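Local coordinates for transcriptional regulator, MarR family (PDB 2QWW), which probably binds operator DNA as a dimer through winged helix-turn-helix domains and represses transcription, at residues Gly55-Val58 against Ala59-Thr62; Gly38-Ile41 against Gln42-Ala45; Asn75-Gly78 against Leu79-Gly83; Tyr19-Ile22 against Gln23-Ser26. All coordinates share one frame; numbering follows the deposited sequence.

Contact 1: residues Gly55-Val58 against Ala59-Thr62; sequences GISV and ADLT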
# COMPACT_ATOMS: atom_id res chain seq x y z
N GLY A 55 -23.40 3.01 5.60
CA GLY A 55 -24.03 2.45 6.76
C GLY A 55 -23.05 1.62 7.56
O GLY A 55 -23.46 0.96 8.50
N ILE A 56 -21.77 1.63 7.20
CA ILE A 56 -20.76 0.90 7.98
C ILE A 56 -20.70 1.48 9.39
O ILE A 56 -21.00 2.66 9.58
CB ILE A 56 -19.35 0.94 7.31
CG1 ILE A 56 -18.39 -0.01 8.03
CG2 ILE A 56 -18.77 2.36 7.27
CD1 ILE A 56 -17.04 -0.11 7.40
N SER A 57 -20.34 0.65 10.37
CA SER A 57 -20.24 1.10 11.75
C SER A 57 -18.83 1.57 12.06
O SER A 57 -17.86 1.08 11.47
CB SER A 57 -20.62 -0.02 12.71
OG SER A 57 -19.61 -1.01 12.79
N VAL A 58 -18.72 2.49 13.00
CA VAL A 58 -17.41 2.99 13.41
C VAL A 58 -16.59 1.82 13.94
O VAL A 58 -15.40 1.74 13.67
CB VAL A 58 -17.52 4.15 14.44
CG1 VAL A 58 -16.16 4.56 14.95
CG2 VAL A 58 -18.20 5.37 13.82
N ALA A 59 -17.23 0.90 14.66
CA ALA A 59 -16.58 -0.31 15.18
C ALA A 59 -15.92 -1.12 14.08
O ALA A 59 -14.80 -1.60 14.24
CB ALA A 59 -17.59 -1.19 15.89
N ASP A 60 -16.62 -1.28 12.95
CA ASP A 60 -16.09 -2.05 11.82
C ASP A 60 -15.17 -1.24 10.93
O ASP A 60 -14.31 -1.79 10.25
CB ASP A 60 -17.24 -2.61 10.99
CG ASP A 60 -18.06 -3.62 11.77
OD1 ASP A 60 -17.45 -4.40 12.53
OD2 ASP A 60 -19.30 -3.64 11.64
N LEU A 61 -15.34 0.08 10.96
CA LEU A 61 -14.52 0.98 10.18
C LEU A 61 -13.08 0.91 10.71
O LEU A 61 -12.14 0.76 9.94
CB LEU A 61 -15.11 2.39 10.24
CG LEU A 61 -14.46 3.54 9.46
CD1 LEU A 61 -14.20 3.18 8.01
CD2 LEU A 61 -15.35 4.75 9.56
N THR A 62 -12.93 0.96 12.03
CA THR A 62 -11.62 0.89 12.66
C THR A 62 -10.91 -0.41 12.31
O THR A 62 -9.74 -0.40 11.95
CB THR A 62 -11.67 0.85 14.20
OG1 THR A 62 -12.10 -0.46 14.62
CG2 THR A 62 -12.58 1.92 14.79
O HOH W 1 -20.46 -2.51 9.45
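Ser57 caps the helix that starts just after it, its OG accepting the N-H of Asp60 at 3.0 Å (N to OG) with a moderately bent N-H...O angle of 151°. The hydroxyl stands between the backbone N and the carbonyl carbon (chi1 73°), which turns it forward over the first helical turn. From there it also makes a weak bond to Asp60 OD2, 2.9 Å from OG, so the serine is donor as well as acceptor. The carboxylate folds back to it because Asp60 CG lies beside its own backbone N (chi1 -65°). A water bridges the two residues, donating to Asp60 OD2 at 2.7 Å and accepting from Ser57 N. Thr62, five residues on, has a similar first torsion, but its OG1 bonds back to Ala59 O, 3.0 Å away and well above the carbonyl plane. The extended Ile56 brings CD1 to Leu61, 3.9 Å from CA and 4.2 Å from CB. Ile56 and Leu61 both lean on Val49 of helix 41-52, while Val58 packs against Leu99 and Leu101. Backbone bonds from Gly55 and Ile56 to Leu101 tie strand 56-57 to strand 100-103, so helix 58-65 springs from the edge of the winged-helix sheet.

Contact 2: residues Gly38-Ile41 against Gln42-Ala45; sequences GLTI and QQLA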
# COMPACT_ATOMS: atom_id res chain seq x y z
N GLY A 38 -7.06 18.39 0.48
CA GLY A 38 -7.09 18.90 1.86
C GLY A 38 -7.07 17.82 2.94
O GLY A 38 -7.21 18.14 4.11
N LEU A 39 -6.85 16.56 2.55
CA LEU A 39 -6.94 15.44 3.48
C LEU A 39 -5.69 14.64 3.56
O LEU A 39 -4.87 14.66 2.67
CB LEU A 39 -8.05 14.53 3.00
CG LEU A 39 -9.44 15.15 2.82
CD1 LEU A 39 -10.36 14.18 2.14
CD2 LEU A 39 -10.01 15.56 4.14
N THR A 40 -5.56 13.91 4.67
CA THR A 40 -4.46 13.01 4.87
C THR A 40 -4.84 11.71 4.19
O THR A 40 -6.02 11.47 3.87
CB THR A 40 -4.26 12.71 6.34
OG1 THR A 40 -5.40 12.01 6.84
CG2 THR A 40 -4.05 14.01 7.15
N ILE A 41 -3.84 10.88 3.95
CA ILE A 41 -4.01 9.56 3.34
C ILE A 41 -4.93 8.66 4.16
O ILE A 41 -5.68 7.87 3.61
CB ILE A 41 -2.60 8.91 3.12
CG1 ILE A 41 -1.91 9.58 1.94
CG2 ILE A 41 -2.66 7.40 2.91
CD1 ILE A 41 -2.58 9.38 0.58
N GLN A 42 -4.87 8.81 5.48
CA GLN A 42 -5.71 8.06 6.41
C GLN A 42 -7.17 8.56 6.32
O GLN A 42 -8.11 7.77 6.32
CB GLN A 42 -5.19 8.16 7.85
CG GLN A 42 -3.68 7.90 8.03
CD GLN A 42 -2.80 9.16 7.91
OE1 GLN A 42 -1.92 9.23 7.05
NE2 GLN A 42 -3.03 10.14 8.79
N GLN A 43 -7.35 9.87 6.26
CA GLN A 43 -8.68 10.46 6.06
C GLN A 43 -9.33 9.99 4.77
O GLN A 43 -10.52 9.72 4.73
CB GLN A 43 -8.62 11.99 6.05
CG GLN A 43 -8.59 12.64 7.43
CD GLN A 43 -8.54 14.15 7.33
OE1 GLN A 43 -7.69 14.69 6.63
NE2 GLN A 43 -9.43 14.83 8.02
N LEU A 44 -8.55 9.91 3.69
CA LEU A 44 -9.04 9.39 2.42
C LEU A 44 -9.30 7.90 2.46
O LEU A 44 -10.25 7.44 1.86
CB LEU A 44 -8.06 9.68 1.29
CG LEU A 44 -8.01 11.13 0.87
CD1 LEU A 44 -6.81 11.34 -0.00
CD2 LEU A 44 -9.30 11.52 0.15
N ALA A 45 -8.47 7.14 3.17
CA ALA A 45 -8.71 5.71 3.30
C ALA A 45 -10.08 5.48 3.93
O ALA A 45 -10.86 4.63 3.47
CB ALA A 45 -7.62 5.07 4.13
O HOH W 2 -6.13 17.07 6.88
O HOH W 3 -5.58 11.77 9.80
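Gly38 takes up positive phi to end helix 8-37 in a Schellman motif, and its carbonyl O shares a water with Gln43 OE1, bridging the end of one helix to the start of the next. Leu39 then turns its side chain onto the new helix. Its CD1 presses on Leu44 CD2 at 3.5 Å, a close methyl-methyl approach, and its CD2 touches the Gln43 amide, 3.5 Å from OE1; the leucine crosses both side chains at about a right angle. Thr40 is the N-cap and forms a capping box with Gln43. Its OG1 takes the Gln43 N-H at 3.0 Å (OG1 to N), and in return Gln43 OE1 receives the Thr40 N-H at 3.0 Å (OE1 to N), in the amide plane on a lone pair and nearly straight at 164°. Beyond CG the Gln43 chain runs extended (chi2 -180°), long enough to bring OE1 back to the threonine. A second water joins Thr40 OG1 to Gln42 NE2, the latter bond weak. Ile41 opens the regular helix, its O accepting from Ala45 N at 2.9 Å. Gln42 packs against Ile66 of the second subunit, Ile41 and Leu44 lie on Ala34 of helix 8-37, and Leu39 reaches Leu82 and Leu84, placing the start of helix 41-52 against helix 8-37 and the chain just after helix 69-81.

Contact 3: residues Asn75-Gly78 against Leu79-Gly83; sequences NVDG and LISLG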
# COMPACT_ATOMS: atom_id res chain seq x y z
N ASN A 75 -10.85 10.89 14.02
CA ASN A 75 -10.92 11.03 12.57
C ASN A 75 -12.34 11.13 12.04
O ASN A 75 -12.59 11.88 11.11
CB ASN A 75 -10.24 9.86 11.89
CG ASN A 75 -8.74 9.92 11.98
OD1 ASN A 75 -8.16 10.46 12.92
ND2 ASN A 75 -8.08 9.36 10.97
N VAL A 76 -13.25 10.34 12.60
CA VAL A 76 -14.66 10.37 12.22
C VAL A 76 -15.27 11.71 12.58
O VAL A 76 -15.99 12.27 11.77
CB VAL A 76 -15.48 9.25 12.89
CG1 VAL A 76 -16.98 9.52 12.83
CG2 VAL A 76 -15.18 7.93 12.26
N ASP A 77 -15.02 12.22 13.78
CA ASP A 77 -15.60 13.52 14.15
C ASP A 77 -15.05 14.62 13.23
O ASP A 77 -15.77 15.53 12.86
CB ASP A 77 -15.39 13.85 15.63
CG ASP A 77 -16.51 14.73 16.19
OD1 ASP A 77 -17.02 15.61 15.46
OD2 ASP A 77 -16.90 14.53 17.36
N GLY A 78 -13.78 14.50 12.84
CA GLY A 78 -13.16 15.43 11.90
C GLY A 78 -13.85 15.42 10.54
O GLY A 78 -14.15 16.48 9.99
N LEU A 79 -14.12 14.24 9.99
CA LEU A 79 -14.81 14.14 8.72
C LEU A 79 -16.22 14.62 8.81
O LEU A 79 -16.76 15.06 7.82
CB LEU A 79 -14.80 12.72 8.17
CG LEU A 79 -13.46 12.10 7.83
CD1 LEU A 79 -13.70 10.73 7.28
CD2 LEU A 79 -12.70 12.96 6.84
N ILE A 80 -16.84 14.53 9.99
CA ILE A 80 -18.18 15.11 10.20
C ILE A 80 -18.08 16.65 10.28
O ILE A 80 -18.96 17.37 9.74
CB ILE A 80 -18.86 14.58 11.49
CG1 ILE A 80 -19.22 13.10 11.32
CG2 ILE A 80 -20.15 15.35 11.78
CD1 ILE A 80 -19.61 12.42 12.58
N SER A 81 -17.05 17.16 10.95
CA SER A 81 -16.84 18.62 11.04
C SER A 81 -16.70 19.22 9.65
O SER A 81 -17.27 20.27 9.38
CB SER A 81 -15.62 19.00 11.89
OG SER A 81 -15.71 18.51 13.21
N LEU A 82 -15.96 18.54 8.77
CA LEU A 82 -15.74 18.99 7.39
C LEU A 82 -16.90 18.75 6.41
O LEU A 82 -16.77 19.03 5.22
CB LEU A 82 -14.50 18.30 6.82
CG LEU A 82 -13.18 18.62 7.52
CD1 LEU A 82 -12.10 17.78 6.92
CD2 LEU A 82 -12.86 20.11 7.42
N GLY A 83 -18.02 18.21 6.91
CA GLY A 83 -19.20 17.93 6.09
C GLY A 83 -19.07 16.77 5.11
O GLY A 83 -19.89 16.62 4.23
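Asp77 O is gripped twice by Ser81, by the backbone N-H at 2.8 Å (O to N) and by the hydroxyl at 3.0 Å (O to OG). The two donors come in differently: the N-H lies 21° from the carbonyl plane, whereas OG sits 39° out of it and not on a lone pair. With chi1 at -59° the Ser81 hydroxyl is directed away from its own carbonyl and back toward the preceding turn, where this oxygen lies. The Asp77 carboxylate stays apart from this pairing and bonds through OD1 to Asn94 ND2. Regular helical bonds carry the rest of the turn, from Leu79 N to Asn75 O, Ile80 N to Val76 O and Leu82 N to Gly78 O.

The helix stops here with a Schellman motif. Gly83 adopts positive phi, and its N-H bonds back to Ile80 O at 3.1 Å (N to O). In the winged helix-turn-helix fold of MarR proteins, helix 69-81 probably corresponds to the recognition helix, and this C-terminal turn hands the chain to strand 85-87 at the root of the wing.

Apolar contacts differ from one face of the helix to the next. Val76 CG1 meets the tip of Ile80, 3.9 Å from CD1, the two side chains slanting across one another, and Ile80 continues onto Val85 and Lys87 of the wing. Leu79 turns to the domain interior and packs on Met46 and Ile47 of helix 41-52.

Two leucines also set CG against a carbonyl oxygen of the turn before: Leu79 CG rests 3.4 Å from Asn75 O, and in the last turn Leu82 CG lies 3.4 Å from Gly78 O.

Contact 4: residues Tyr19-Ile22 against Gln23-Ser26; sequences YWSI and QRIS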
# COMPACT_ATOMS: atom_id res chain seq x y z
N TYR A 19 7.60 -3.61 -10.10
CA TYR A 19 6.26 -3.33 -9.59
C TYR A 19 6.29 -2.60 -8.25
O TYR A 19 5.54 -1.67 -8.03
CB TYR A 19 5.47 -4.62 -9.38
CG TYR A 19 4.86 -5.26 -10.61
CD1 TYR A 19 4.34 -4.49 -11.64
CD2 TYR A 19 4.69 -6.62 -10.68
CE1 TYR A 19 3.75 -5.08 -12.74
CE2 TYR A 19 4.10 -7.21 -11.77
CZ TYR A 19 3.65 -6.44 -12.80
OH TYR A 19 3.04 -7.02 -13.87
N TRP A 20 7.17 -3.04 -7.35
CA TRP A 20 7.35 -2.42 -6.04
C TRP A 20 7.78 -0.97 -6.19
O TRP A 20 7.28 -0.10 -5.51
CB TRP A 20 8.42 -3.19 -5.23
CG TRP A 20 8.64 -2.61 -3.87
CD1 TRP A 20 7.92 -2.89 -2.74
CD2 TRP A 20 9.60 -1.62 -3.49
NE1 TRP A 20 8.38 -2.13 -1.69
CE2 TRP A 20 9.40 -1.34 -2.13
CE3 TRP A 20 10.61 -0.94 -4.18
CZ2 TRP A 20 10.19 -0.43 -1.43
CZ3 TRP A 20 11.38 -0.02 -3.49
CH2 TRP A 20 11.17 0.22 -2.13
N SER A 21 8.73 -0.73 -7.08
CA SER A 21 9.24 0.61 -7.34
C SER A 21 8.18 1.55 -7.93
O SER A 21 8.12 2.73 -7.57
CB SER A 21 10.42 0.51 -8.28
OG SER A 21 10.83 1.81 -8.65
N ILE A 22 7.37 1.04 -8.85
CA ILE A 22 6.27 1.81 -9.44
C ILE A 22 5.20 2.16 -8.38
O ILE A 22 4.56 3.22 -8.44
CB ILE A 22 5.61 1.03 -10.64
CG1 ILE A 22 6.57 1.01 -11.83
CG2 ILE A 22 4.29 1.66 -11.05
CD1 ILE A 22 6.13 0.14 -13.00
N GLN A 23 4.98 1.23 -7.45
CA GLN A 23 4.03 1.42 -6.37
C GLN A 23 4.59 2.50 -5.43
O GLN A 23 3.83 3.32 -4.93
CB GLN A 23 3.76 0.08 -5.67
CG GLN A 23 2.79 0.09 -4.45
CD GLN A 23 1.42 0.69 -4.73
OE1 GLN A 23 1.30 1.90 -4.98
NE2 GLN A 23 0.37 -0.13 -4.65
N ARG A 24 5.90 2.50 -5.22
CA ARG A 24 6.57 3.49 -4.39
C ARG A 24 6.40 4.90 -5.00
O ARG A 24 6.12 5.86 -4.29
CB ARG A 24 8.05 3.12 -4.22
CG ARG A 24 8.85 4.08 -3.33
CD ARG A 24 10.32 3.72 -3.20
NE ARG A 24 10.95 3.30 -4.46
CZ ARG A 24 11.27 4.10 -5.48
NH1 ARG A 24 11.01 5.41 -5.45
NH2 ARG A 24 11.85 3.57 -6.55
N ILE A 25 6.52 5.00 -6.32
CA ILE A 25 6.35 6.27 -7.04
C ILE A 25 4.89 6.70 -7.04
O ILE A 25 4.59 7.88 -6.92
CB ILE A 25 6.86 6.17 -8.49
CG1 ILE A 25 8.39 6.05 -8.48
CG2 ILE A 25 6.39 7.36 -9.34
CD1 ILE A 25 8.97 5.61 -9.79
N SER A 26 4.00 5.73 -7.20
CA SER A 26 2.59 6.02 -7.19
C SER A 26 2.16 6.54 -5.82
O SER A 26 1.27 7.37 -5.73
CB SER A 26 1.78 4.77 -7.56
OG SER A 26 2.10 4.32 -8.86
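Ile22 O takes two hydrogen bonds from Ser26, one from OG at 2.7 Å and one from the backbone N at 2.9 Å, and the donors arrive from opposite faces of the carbonyl plane. A chi1 of -61° turns the Ser26 hydroxyl back along the helix to this carbonyl. Routine helical bonds run in step, from Gln23 N to Tyr19 O, Arg24 N to Trp20 O and Ile25 N to Ser21 O.

On another side of the helix Arg24 leans back over the preceding turn. Its chain leaves extended and bends at chi3 (42°), which swings the guanidinium between Trp20 and Ser21. Trp20 CZ3 lies at the guanidinium edge, near its plane and 3.5 Å from NE, with the ring and guanidinium planes 56° apart, so the two flat groups do not stack. Ser21 O sits over one guanidinium face, displaced toward its rim. Arg24 CD adds a contact to the same outer rim of the indole, 3.8 Å from CH2. Ser21 OG is near NH2 at 2.9 Å, but the angle is too poor for a hydrogen bond; that hydroxyl bonds instead to Glu147 of the second subunit. Tyr19 sends OH to Asn143 of its own chain, while Ile22 packs on Tyr19 of the second subunit and Ile25 on its Leu150. Helix 8-37 here meets helices 8-37 and 133-150 of the second subunit, Gln23 packing on Gln23 of the partner.

Contacts 1, 2 and 3 belong to the probable DNA-binding, winged-helix part, whereas contact 4 lies on the opposite side of the chain's centre from contacts 1 and 3, where helix 8-37 meets the second subunit. Contact 1 is the most buried, in four of seven touching residues; contacts 2 and 3 are more superficial, in two of eight each. Contacts 1 and 2 begin helices and rely on N-cap hydroxyls; contact 3 ends one, and contact 4 is mid-helix, yet the latter two share a serine bonding back to a carbonyl four residues earlier. Contact 3 touches both its neighbours: Val76 packs on Leu61 and Val58 of contact 1, Leu79 and Leu82 on Gln43 of contact 2.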